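Ethylbenzene dehydrogenase alpha-subunit (Aromatoleum aromaticum, PDB 2IVF) belongs to the molybdopterin oxidoreductase family and holds a molybdenum atom, the ligands MGD and MD1 and an iron/sulfur cluster (SF4). Local coordinates at residues G185-A190 and K598-Y603; Q328-L333 and R811-L816; D118-N123 and S264-S269. All blocks are in the same frame, centred on the assembly; numbering follows the deposited sequence.

The three contacts lie far apart and do not touch one another. Contact 1 joins two parallel strands: the Tyr603 side chain is about 9 Å from MD1 at nearest atoms, and that of Asp189 about 14 Å from the molybdenum atom. Contact 3 lies on the opposite side of the chain's centre, 44 Å from contact 1 between centres, where the beta-subunit joins; its Ser264 side chain is about 8 Å from the SF4 cluster. Contact 2 ties two loops together, 42 Å from contact 1 and 35 Å from contact 3, centre to centre. Along the chain, contact 3 closes before contact 2 opens, whereas the segments of contact 1 alternate with those of both others.

Contact 1 (G185-A190 and K598-Y603); sequences GFILDA and KTPQVY
Phe186 and Ile187 pair with Val602 and Tyr603 as neighbouring parallel strands, 186-188 and 602-606, in a mixed sheet of the molybdopterin oxidoreductase fold; some 400 residues separate them along the chain.

The backbone bonds start at Gly185, whose O takes two donors. Gln601 N reaches Gly185 O at 2.8 Å in the carbonyl plane, on a lone pair, and Val602 N reaches Gly185 O at 2.9 Å, tilted 24° from that plane. Ile187 N gives a 2.9 Å bond to Val602 O. The Phe186 CA hydrogen also turns to Val602 O, and the Tyr603 CA hydrogen to Ile187 O, as weaker CH...O contacts usual between parallel strands. With Phe186 and Leu188 bonded to Val213, strand 186-188 is held along both edges.

The apolar contacts divide between the sheet faces. On one, Phe186 CD1 meets Val602 CG1 at 3.8 Å. Phe186 CG stands anti to its backbone N (chi1 -180°), and the ring continues onto helices 163-181 and 197-210, a place suited to a large flat hydrophobic group beside a beta-branched one. On the other, Ile187 and Pro600 lie side by side, pointing the same way; Ile187 CD1 is 3.4 Å from Pro600 CB, tighter than ordinary van der Waals contact. Trp549 of helix 546-553 packs against Ile187, Asp189 and Tyr603.

The polar contact joins the tip of Tyr603 to Asp189, two residues past Ile187. Tyrosine suits this position because its ring stays in the apolar layer while the hydroxyl extends to Asp189. Lys614 forms a salt bridge with Asp189 OD1, and Gln608 is a second partner of the hydroxyl. Tyr603 OH donates to Asp189 OD2 over 2.5 Å on the anti side, the carboxylate turned 81° against the ring plane.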
loop_
_atom_site.group_PDB
_atom_site.type_symbol
_atom_site.label_atom_id
_atom_site.label_comp_id
_atom_site.label_asym_id
_atom_site.label_seq_id
_atom_site.Cartn_x
_atom_site.Cartn_y
_atom_site.Cartn_z
ATOM N N GLY A 185 35.064 10.254 -8.571
ATOM C CA GLY A 185 34.342 11.328 -7.881
ATOM C C GLY A 185 32.831 11.386 -8.066
ATOM O O GLY A 185 32.147 12.102 -7.323
ATOM N N PHE A 186 32.324 10.615 -9.034
ATOM C CA PHE A 186 30.912 10.591 -9.396
ATOM C C PHE A 186 30.286 9.321 -8.862
ATOM O O PHE A 186 30.807 8.235 -9.099
ATOM C CB PHE A 186 30.730 10.617 -10.925
ATOM C CG PHE A 186 29.283 10.605 -11.363
ATOM C CD1 PHE A 186 28.595 11.787 -11.494
ATOM C CD2 PHE A 186 28.644 9.418 -11.723
ATOM C CE1 PHE A 186 27.274 11.793 -11.907
ATOM C CE2 PHE A 186 27.302 9.408 -12.109
ATOM C CZ PHE A 186 26.622 10.584 -12.208
ATOM N N ILE A 187 29.158 9.471 -8.159
ATOM C CA ILE A 187 28.449 8.360 -7.578
ATOM C C ILE A 187 27.018 8.473 -7.950
ATOM O O ILE A 187 26.372 9.461 -7.628
ATOM C CB ILE A 187 28.582 8.334 -6.010
ATOM C CG1 ILE A 187 30.055 8.396 -5.647
ATOM C CG2 ILE A 187 27.937 7.057 -5.374
ATOM C CD1 ILE A 187 30.246 8.406 -4.199
ATOM N N LEU A 188 26.523 7.477 -8.677
ATOM C CA LEU A 188 25.103 7.308 -8.856
ATOM C C LEU A 188 24.749 6.256 -7.825
ATOM O O LEU A 188 24.992 5.065 -8.009
ATOM C CB LEU A 188 24.779 6.830 -10.262
ATOM C CG LEU A 188 23.328 6.457 -10.546
ATOM C CD1 LEU A 188 22.329 7.515 -10.036
ATOM C CD2 LEU A 188 23.172 6.213 -12.068
ATOM N N ASP A 189 24.194 6.703 -6.723
ATOM C CA ASP A 189 24.069 5.837 -5.554
ATOM C C ASP A 189 22.854 4.959 -5.694
ATOM O O ASP A 189 21.753 5.419 -5.470
ATOM C CB ASP A 189 23.945 6.723 -4.341
ATOM C CG ASP A 189 23.951 5.947 -3.035
ATOM O OD1 ASP A 189 24.009 4.689 -3.080
ATOM O OD2 ASP A 189 23.900 6.611 -1.973
ATOM N N ALA A 190 23.058 3.701 -6.045
ATOM C CA ALA A 190 22.055 2.661 -5.843
ATOM C C ALA A 190 20.674 3.089 -6.388
ATOM O O ALA A 190 19.665 2.991 -5.683
ATOM C CB ALA A 190 21.972 2.239 -4.291
ATOM N N LYS A 598 40.216 8.665 -2.713
ATOM C CA LYS A 598 39.451 9.594 -3.522
ATOM C C LYS A 598 38.356 10.205 -2.626
ATOM O O LYS A 598 38.016 9.654 -1.566
ATOM C CB LYS A 598 38.798 8.853 -4.705
ATOM C CG LYS A 598 39.792 8.152 -5.642
ATOM C CD LYS A 598 40.674 9.151 -6.385
ATOM C CE LYS A 598 41.582 8.455 -7.403
ATOM N NZ LYS A 598 42.455 9.431 -8.093
ATOM N N THR A 599 37.791 11.319 -3.073
ATOM C CA THR A 599 36.685 11.973 -2.381
ATOM C C THR A 599 35.477 12.009 -3.291
ATOM O O THR A 599 35.543 12.576 -4.385
ATOM C CB THR A 599 37.004 13.439 -2.099
ATOM O OG1 THR A 599 38.338 13.550 -1.631
ATOM C CG2 THR A 599 36.055 13.999 -1.077
ATOM N N PRO A 600 34.362 11.442 -2.850
ATOM C CA PRO A 600 33.161 11.642 -3.652
ATOM C C PRO A 600 32.866 13.140 -3.779
ATOM O O PRO A 600 32.996 13.866 -2.785
ATOM C CB PRO A 600 32.059 10.956 -2.842
ATOM C CG PRO A 600 32.679 10.372 -1.671
ATOM C CD PRO A 600 34.120 10.672 -1.622
ATOM N N GLN A 601 32.534 13.603 -4.988
ATOM C CA GLN A 601 32.285 15.043 -5.222
ATOM C C GLN A 601 30.962 15.351 -5.891
ATOM O O GLN A 601 30.418 16.437 -5.693
ATOM C CB GLN A 601 33.409 15.680 -6.027
ATOM C CG GLN A 601 34.738 15.632 -5.284
ATOM C CD GLN A 601 35.628 16.784 -5.586
ATOM O OE1 GLN A 601 35.851 17.143 -6.750
ATOM N NE2 GLN A 601 36.169 17.383 -4.537
ATOM N N VAL A 602 30.482 14.420 -6.707
ATOM C CA VAL A 602 29.207 14.581 -7.419
ATOM C C VAL A 602 28.319 13.373 -7.172
ATOM O O VAL A 602 28.720 12.224 -7.354
ATOM C CB VAL A 602 29.432 14.834 -8.913
ATOM C CG1 VAL A 602 28.094 15.041 -9.640
ATOM C CG2 VAL A 602 30.312 16.025 -9.090
ATOM N N TYR A 603 27.085 13.651 -6.761
ATOM C CA TYR A 603 26.227 12.632 -6.234
ATOM C C TYR A 603 24.917 12.788 -6.897
ATOM O O TYR A 603 24.326 13.840 -6.814
ATOM C CB TYR A 603 26.100 12.807 -4.731
ATOM C CG TYR A 603 25.262 11.778 -4.061
ATOM C CD1 TYR A 603 23.868 11.941 -3.962
ATOM C CD2 TYR A 603 25.837 10.642 -3.501
ATOM C CE1 TYR A 603 23.105 11.007 -3.318
ATOM C CE2 TYR A 603 25.074 9.716 -2.842
ATOM C CZ TYR A 603 23.722 9.894 -2.757
ATOM O OH TYR A 603 22.961 8.951 -2.116
#

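Contact 2 (Q328-L333 and R811-L816); sequences QTDLPL and RAQFYL
Arg811 runs alongside the backbone of Gln328 and Thr329. Its CB lies 3.6 Å from Gln328 O, and CG and CD follow Thr329 O. CD also touches Leu333 CD1 at 3.9 Å, the two side chains crossing at about a right angle. NE gives its N-H to a water in the guanidinium plane, and this water is hydrogen-bonded to Thr329 O at 2.7 Å. At the tip, NH1 bonds to Thr809 O and NH2 to Ser370 O; arginine's apolar stem and several donors both serve here.

Ala812 N donates to Gln328 O and Asp330 N to Ala812 O, a single bridge between two loops. Asp330 CG stands between its backbone N and carbonyl carbon (chi1 67°), near Gln813-Tyr815, and the carboxylate suits two consecutive N-H groups: OD1 takes Phe814 N at 2.8 Å from above the carboxylate plane, and OD2 takes Tyr815 N at 2.8 Å through its syn lone pair. Thr329 OG1 accepts from Leu331 N, an ST turn where helix 322-328 ends, and is also hydrogen-bonded to Val325 O.

Around these two loops, helix 454-467 packs on Leu331 and Phe814, helix 401-408 on Asp330 and Tyr815, and strand 356-360 on Leu333 and Arg811.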
loop_
_atom_site.group_PDB
_atom_site.type_symbol
_atom_site.label_atom_id
_atom_site.label_comp_id
_atom_site.label_asym_id
_atom_site.label_seq_id
_atom_site.Cartn_x
_atom_site.Cartn_y
_atom_site.Cartn_z
ATOM N N GLN A 328 20.194 -34.598 -3.087
ATOM C CA GLN A 328 20.153 -33.189 -3.370
ATOM C C GLN A 328 21.114 -32.376 -2.544
ATOM O O GLN A 328 21.405 -31.250 -2.907
ATOM C CB GLN A 328 18.737 -32.622 -3.151
ATOM C CG GLN A 328 17.655 -33.127 -4.084
ATOM C CD GLN A 328 17.772 -32.519 -5.472
ATOM O OE1 GLN A 328 17.838 -31.305 -5.613
ATOM N NE2 GLN A 328 17.833 -33.363 -6.494
ATOM N N THR A 329 21.600 -32.934 -1.436
ATOM C CA THR A 329 22.262 -32.130 -0.419
ATOM C C THR A 329 23.579 -32.718 0.039
ATOM O O THR A 329 23.963 -33.805 -0.367
ATOM C CB THR A 329 21.397 -31.962 0.845
ATOM O OG1 THR A 329 21.499 -33.165 1.615
ATOM C CG2 THR A 329 19.936 -31.650 0.506
ATOM N N ASP A 330 24.262 -31.942 0.882
ATOM C CA ASP A 330 25.524 -32.343 1.441
ATOM C C ASP A 330 25.328 -33.191 2.686
ATOM O O ASP A 330 26.306 -33.625 3.266
ATOM C CB ASP A 330 26.432 -31.139 1.711
ATOM C CG ASP A 330 25.927 -30.220 2.810
ATOM O OD1 ASP A 330 24.705 -30.236 3.110
ATOM O OD2 ASP A 330 26.778 -29.467 3.369
ATOM N N LEU A 331 24.077 -33.459 3.076
ATOM C CA LEU A 331 23.844 -34.216 4.303
ATOM C C LEU A 331 24.556 -35.580 4.341
ATOM O O LEU A 331 25.006 -36.002 5.392
ATOM C CB LEU A 331 22.338 -34.345 4.638
ATOM C CG LEU A 331 21.515 -33.076 4.900
ATOM C CD1 LEU A 331 20.260 -33.472 5.686
ATOM C CD2 LEU A 331 22.268 -31.992 5.592
ATOM N N PRO A 332 24.635 -36.307 3.209
ATOM C CA PRO A 332 25.444 -37.539 3.254
ATOM C C PRO A 332 26.951 -37.386 3.004
ATOM O O PRO A 332 27.642 -38.386 2.995
ATOM C CB PRO A 332 24.835 -38.375 2.126
ATOM C CG PRO A 332 24.434 -37.371 1.145
ATOM C CD PRO A 332 23.904 -36.195 1.925
ATOM N N LEU A 333 27.468 -36.177 2.791
ATOM C CA LEU A 333 28.895 -36.058 2.492
ATOM C C LEU A 333 29.669 -36.162 3.788
ATOM O O LEU A 333 29.207 -35.696 4.839
ATOM C CB LEU A 333 29.238 -34.760 1.774
ATOM C CG LEU A 333 28.681 -34.626 0.350
ATOM C CD1 LEU A 333 29.045 -33.282 -0.246
ATOM C CD2 LEU A 333 29.187 -35.751 -0.586
ATOM N N ARG A 811 26.222 -29.535 -4.255
ATOM C CA ARG A 811 24.918 -29.863 -3.720
ATOM C C ARG A 811 24.328 -28.719 -2.930
ATOM O O ARG A 811 24.954 -27.676 -2.736
ATOM C CB ARG A 811 25.023 -31.110 -2.858
ATOM C CG ARG A 811 25.372 -32.333 -3.680
ATOM C CD ARG A 811 26.333 -33.301 -2.990
ATOM N NE ARG A 811 26.333 -34.497 -3.816
ATOM C CZ ARG A 811 27.019 -34.641 -4.947
ATOM N NH1 ARG A 811 27.874 -33.710 -5.349
ATOM N NH2 ARG A 811 26.890 -35.757 -5.647
ATOM N N ALA A 812 23.055 -28.876 -2.555
ATOM C CA ALA A 812 22.406 -27.894 -1.701
ATOM C C ALA A 812 23.100 -28.119 -0.362
ATOM O O ALA A 812 23.011 -29.200 0.190
ATOM C CB ALA A 812 20.947 -28.134 -1.610
ATOM N N GLN A 813 23.786 -27.099 0.119
ATOM C CA GLN A 813 24.866 -27.289 1.059
ATOM C C GLN A 813 24.566 -26.624 2.379
ATOM O O GLN A 813 24.543 -25.420 2.464
ATOM C CB GLN A 813 26.137 -26.726 0.483
ATOM C CG GLN A 813 27.313 -27.016 1.345
ATOM C CD GLN A 813 28.610 -26.585 0.746
ATOM O OE1 GLN A 813 28.734 -26.506 -0.477
ATOM N NE2 GLN A 813 29.602 -26.327 1.598
ATOM N N PHE A 814 24.283 -27.443 3.387
ATOM C CA PHE A 814 24.023 -26.965 4.734
ATOM C C PHE A 814 25.215 -26.848 5.638
ATOM O O PHE A 814 25.114 -26.146 6.637
ATOM C CB PHE A 814 22.952 -27.817 5.346
ATOM C CG PHE A 814 21.700 -27.740 4.564
ATOM C CD1 PHE A 814 20.864 -26.660 4.718
ATOM C CD2 PHE A 814 21.433 -28.654 3.583
ATOM C CE1 PHE A 814 19.756 -26.511 3.948
ATOM C CE2 PHE A 814 20.314 -28.508 2.807
ATOM C CZ PHE A 814 19.466 -27.435 3.005
ATOM N N TYR A 815 26.315 -27.510 5.283
ATOM C CA TYR A 815 27.563 -27.398 6.037
ATOM C C TYR A 815 28.567 -26.493 5.319
ATOM O O TYR A 815 29.061 -26.843 4.241
ATOM C CB TYR A 815 28.103 -28.792 6.307
ATOM C CG TYR A 815 29.251 -28.848 7.279
ATOM C CD1 TYR A 815 29.099 -28.435 8.594
ATOM C CD2 TYR A 815 30.474 -29.330 6.896
ATOM C CE1 TYR A 815 30.182 -28.482 9.496
ATOM C CE2 TYR A 815 31.535 -29.374 7.779
ATOM C CZ TYR A 815 31.386 -28.966 9.075
ATOM O OH TYR A 815 32.457 -29.039 9.964
ATOM N N LEU A 816 28.858 -25.322 5.893
ATOM C CA LEU A 816 29.847 -24.391 5.297
ATOM C C LEU A 816 31.119 -24.511 6.101
ATOM O O LEU A 816 31.209 -24.011 7.217
ATOM C CB LEU A 816 29.339 -22.959 5.267
ATOM C CG LEU A 816 27.968 -22.829 4.583
ATOM C CD1 LEU A 816 27.370 -21.421 4.766
ATOM C CD2 LEU A 816 28.043 -23.156 3.092
HETATM O O HOH W 1 24.303 -35.784 -2.160
#

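Contact 3 (D118-N123 and S264-S269); sequences DYVDYN and SYHFLS
Phe267 presents its ring edge to the face of Tyr122, a T-shaped pair with centroids 5.0 Å apart and planes at 70°; CZ stands over the centre of the tyrosine ring. Val120 CB meets Phe267 CE1 at 4.0 Å. His266 adds its own edge, with CE1 3.2 Å from Asp121 O. This buried carbonyl has no hydrogen-bond partner in the model. His266 CG stands between the backbone N and the carbonyl carbon (chi1 72°), and its ring packs on Phe267, CE1 lying 3.3 Å above the centre of the Phe267 ring.

One water bonds to Tyr122 O, Ser264 OG and His266 NE2, each at 2.8 Å; a serine hydroxyl and an imidazole nitrogen suit this place because each can bond to the water that also donates to Tyr122 O. His266 and Phe267 stand on the first turn of helix 265-274, which lies between parallel strands 249-253 and 277-281, neighbours in one sheet, as in a beta-alpha-beta unit.

Farther out, Glu270 holds His266 ND1 and Asn668 bonds to Ser264 OG, while Phe670 makes a second edge-to-face pair with Tyr122. Asp121 OD1 accepts from Asn123 N, closing an Asx turn at 3.1 Å, and forms a salt bridge with Arg233 of the beta-subunit.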
loop_
_atom_site.group_PDB
_atom_site.type_symbol
_atom_site.label_atom_id
_atom_site.label_comp_id
_atom_site.label_asym_id
_atom_site.label_seq_id
_atom_site.Cartn_x
_atom_site.Cartn_y
_atom_site.Cartn_z
ATOM N N ASP A 118 -7.767 -25.005 -15.022
ATOM C CA ASP A 118 -7.794 -25.455 -13.659
ATOM C C ASP A 118 -7.352 -24.415 -12.636
ATOM O O ASP A 118 -7.451 -24.654 -11.445
ATOM C CB ASP A 118 -6.892 -26.697 -13.509
ATOM C CG ASP A 118 -7.343 -27.860 -14.351
ATOM O OD1 ASP A 118 -8.565 -28.140 -14.401
ATOM O OD2 ASP A 118 -6.457 -28.485 -14.974
ATOM N N TYR A 119 -6.791 -23.300 -13.079
ATOM C CA TYR A 119 -6.209 -22.346 -12.175
ATOM C C TYR A 119 -7.052 -21.068 -12.127
ATOM O O TYR A 119 -7.895 -20.829 -13.010
ATOM C CB TYR A 119 -4.751 -22.025 -12.596
ATOM C CG TYR A 119 -3.785 -23.160 -12.291
ATOM C CD1 TYR A 119 -3.627 -24.226 -13.184
ATOM C CD2 TYR A 119 -3.025 -23.161 -11.132
ATOM C CE1 TYR A 119 -2.745 -25.261 -12.915
ATOM C CE2 TYR A 119 -2.128 -24.214 -10.844
ATOM C CZ TYR A 119 -1.988 -25.265 -11.778
ATOM O OH TYR A 119 -1.128 -26.342 -11.563
ATOM N N VAL A 120 -6.810 -20.268 -11.105
ATOM C CA VAL A 120 -7.437 -18.984 -10.943
ATOM C C VAL A 120 -6.684 -17.979 -11.783
ATOM O O VAL A 120 -5.445 -18.022 -11.892
ATOM C CB VAL A 120 -7.419 -18.532 -9.467
ATOM C CG1 VAL A 120 -8.020 -17.103 -9.318
ATOM C CG2 VAL A 120 -8.119 -19.602 -8.553
ATOM N N ASP A 121 -7.431 -17.069 -12.400
ATOM C CA ASP A 121 -6.815 -15.990 -13.161
ATOM C C ASP A 121 -6.200 -14.949 -12.237
ATOM O O ASP A 121 -6.210 -15.087 -10.994
ATOM C CB ASP A 121 -7.797 -15.390 -14.203
ATOM C CG ASP A 121 -9.013 -14.669 -13.573
ATOM O OD1 ASP A 121 -8.890 -14.120 -12.463
ATOM O OD2 ASP A 121 -10.134 -14.674 -14.190
ATOM N N TYR A 122 -5.545 -13.965 -12.855
ATOM C CA TYR A 122 -4.815 -12.960 -12.091
ATOM C C TYR A 122 -5.693 -11.689 -11.893
ATOM O O TYR A 122 -5.214 -10.700 -11.323
ATOM C CB TYR A 122 -3.521 -12.563 -12.777
ATOM C CG TYR A 122 -2.374 -13.526 -12.647
ATOM C CD1 TYR A 122 -2.343 -14.677 -13.398
ATOM C CD2 TYR A 122 -1.282 -13.250 -11.806
ATOM C CE1 TYR A 122 -1.272 -15.571 -13.304
ATOM C CE2 TYR A 122 -0.194 -14.155 -11.700
ATOM C CZ TYR A 122 -0.197 -15.289 -12.464
ATOM O OH TYR A 122 0.835 -16.190 -12.409
ATOM N N ASN A 123 -6.941 -11.725 -12.354
ATOM C CA ASN A 123 -7.757 -10.530 -12.401
ATOM C C ASN A 123 -8.277 -10.114 -11.032
ATOM O O ASN A 123 -8.558 -10.974 -10.200
ATOM C CB ASN A 123 -8.915 -10.771 -13.313
ATOM C CG ASN A 123 -8.480 -10.905 -14.744
ATOM O OD1 ASN A 123 -7.590 -10.181 -15.188
ATOM N ND2 ASN A 123 -9.102 -11.811 -15.467
ATOM N N SER A 264 -1.872 -9.799 -5.902
ATOM C CA SER A 264 -1.953 -11.257 -6.012
ATOM C C SER A 264 -2.158 -11.987 -4.711
ATOM O O SER A 264 -2.167 -13.209 -4.672
ATOM C CB SER A 264 -0.800 -11.790 -6.812
ATOM O OG SER A 264 -0.944 -11.355 -8.170
ATOM N N TYR A 265 -2.375 -11.227 -3.653
ATOM C CA TYR A 265 -2.727 -11.793 -2.335
ATOM C C TYR A 265 -3.824 -12.856 -2.455
ATOM O O TYR A 265 -3.827 -13.883 -1.722
ATOM C CB TYR A 265 -3.230 -10.661 -1.463
ATOM C CG TYR A 265 -3.682 -11.003 -0.069
ATOM C CD1 TYR A 265 -4.961 -11.435 0.179
ATOM C CD2 TYR A 265 -2.874 -10.740 1.022
ATOM C CE1 TYR A 265 -5.399 -11.700 1.441
ATOM C CE2 TYR A 265 -3.335 -10.982 2.325
ATOM C CZ TYR A 265 -4.599 -11.435 2.522
ATOM O OH TYR A 265 -5.139 -11.640 3.772
ATOM N N HIS A 266 -4.762 -12.594 -3.347
ATOM C CA HIS A 266 -5.915 -13.490 -3.545
ATOM C C HIS A 266 -5.547 -14.951 -3.734
ATOM O O HIS A 266 -6.301 -15.851 -3.301
ATOM C CB HIS A 266 -6.771 -13.000 -4.707
ATOM C CG HIS A 266 -6.166 -13.190 -6.067
ATOM N ND1 HIS A 266 -6.390 -14.317 -6.818
ATOM C CD2 HIS A 266 -5.437 -12.356 -6.849
ATOM C CE1 HIS A 266 -5.795 -14.186 -7.990
ATOM N NE2 HIS A 266 -5.191 -13.013 -8.030
ATOM N N PHE A 267 -4.408 -15.205 -4.377
ATOM C CA PHE A 267 -3.943 -16.592 -4.588
ATOM C C PHE A 267 -3.714 -17.293 -3.228
ATOM O O PHE A 267 -3.979 -18.478 -3.091
ATOM C CB PHE A 267 -2.667 -16.629 -5.441
ATOM C CG PHE A 267 -2.901 -16.340 -6.895
ATOM C CD1 PHE A 267 -3.535 -17.275 -7.705
ATOM C CD2 PHE A 267 -2.421 -15.183 -7.473
ATOM C CE1 PHE A 267 -3.745 -17.044 -9.043
ATOM C CE2 PHE A 267 -2.623 -14.924 -8.841
ATOM C CZ PHE A 267 -3.242 -15.847 -9.629
ATOM N N LEU A 268 -3.249 -16.539 -2.242
ATOM C CA LEU A 268 -3.127 -17.038 -0.869
ATOM C C LEU A 268 -4.482 -17.363 -0.241
ATOM O O LEU A 268 -4.673 -18.470 0.246
ATOM C CB LEU A 268 -2.351 -16.069 -0.003
ATOM C CG LEU A 268 -2.086 -16.524 1.434
ATOM C CD1 LEU A 268 -1.113 -17.764 1.503
ATOM C CD2 LEU A 268 -1.499 -15.312 2.230
ATOM N N SER A 269 -5.455 -16.437 -0.248
ATOM C CA SER A 269 -6.773 -16.774 0.281
ATOM C C SER A 269 -7.528 -17.847 -0.480
ATOM O O SER A 269 -8.325 -18.590 0.081
ATOM C CB SER A 269 -7.685 -15.549 0.439
ATOM O OG SER A 269 -7.948 -15.003 -0.828
HETATM O O HOH W 2 -3.309 -11.714 -9.575
#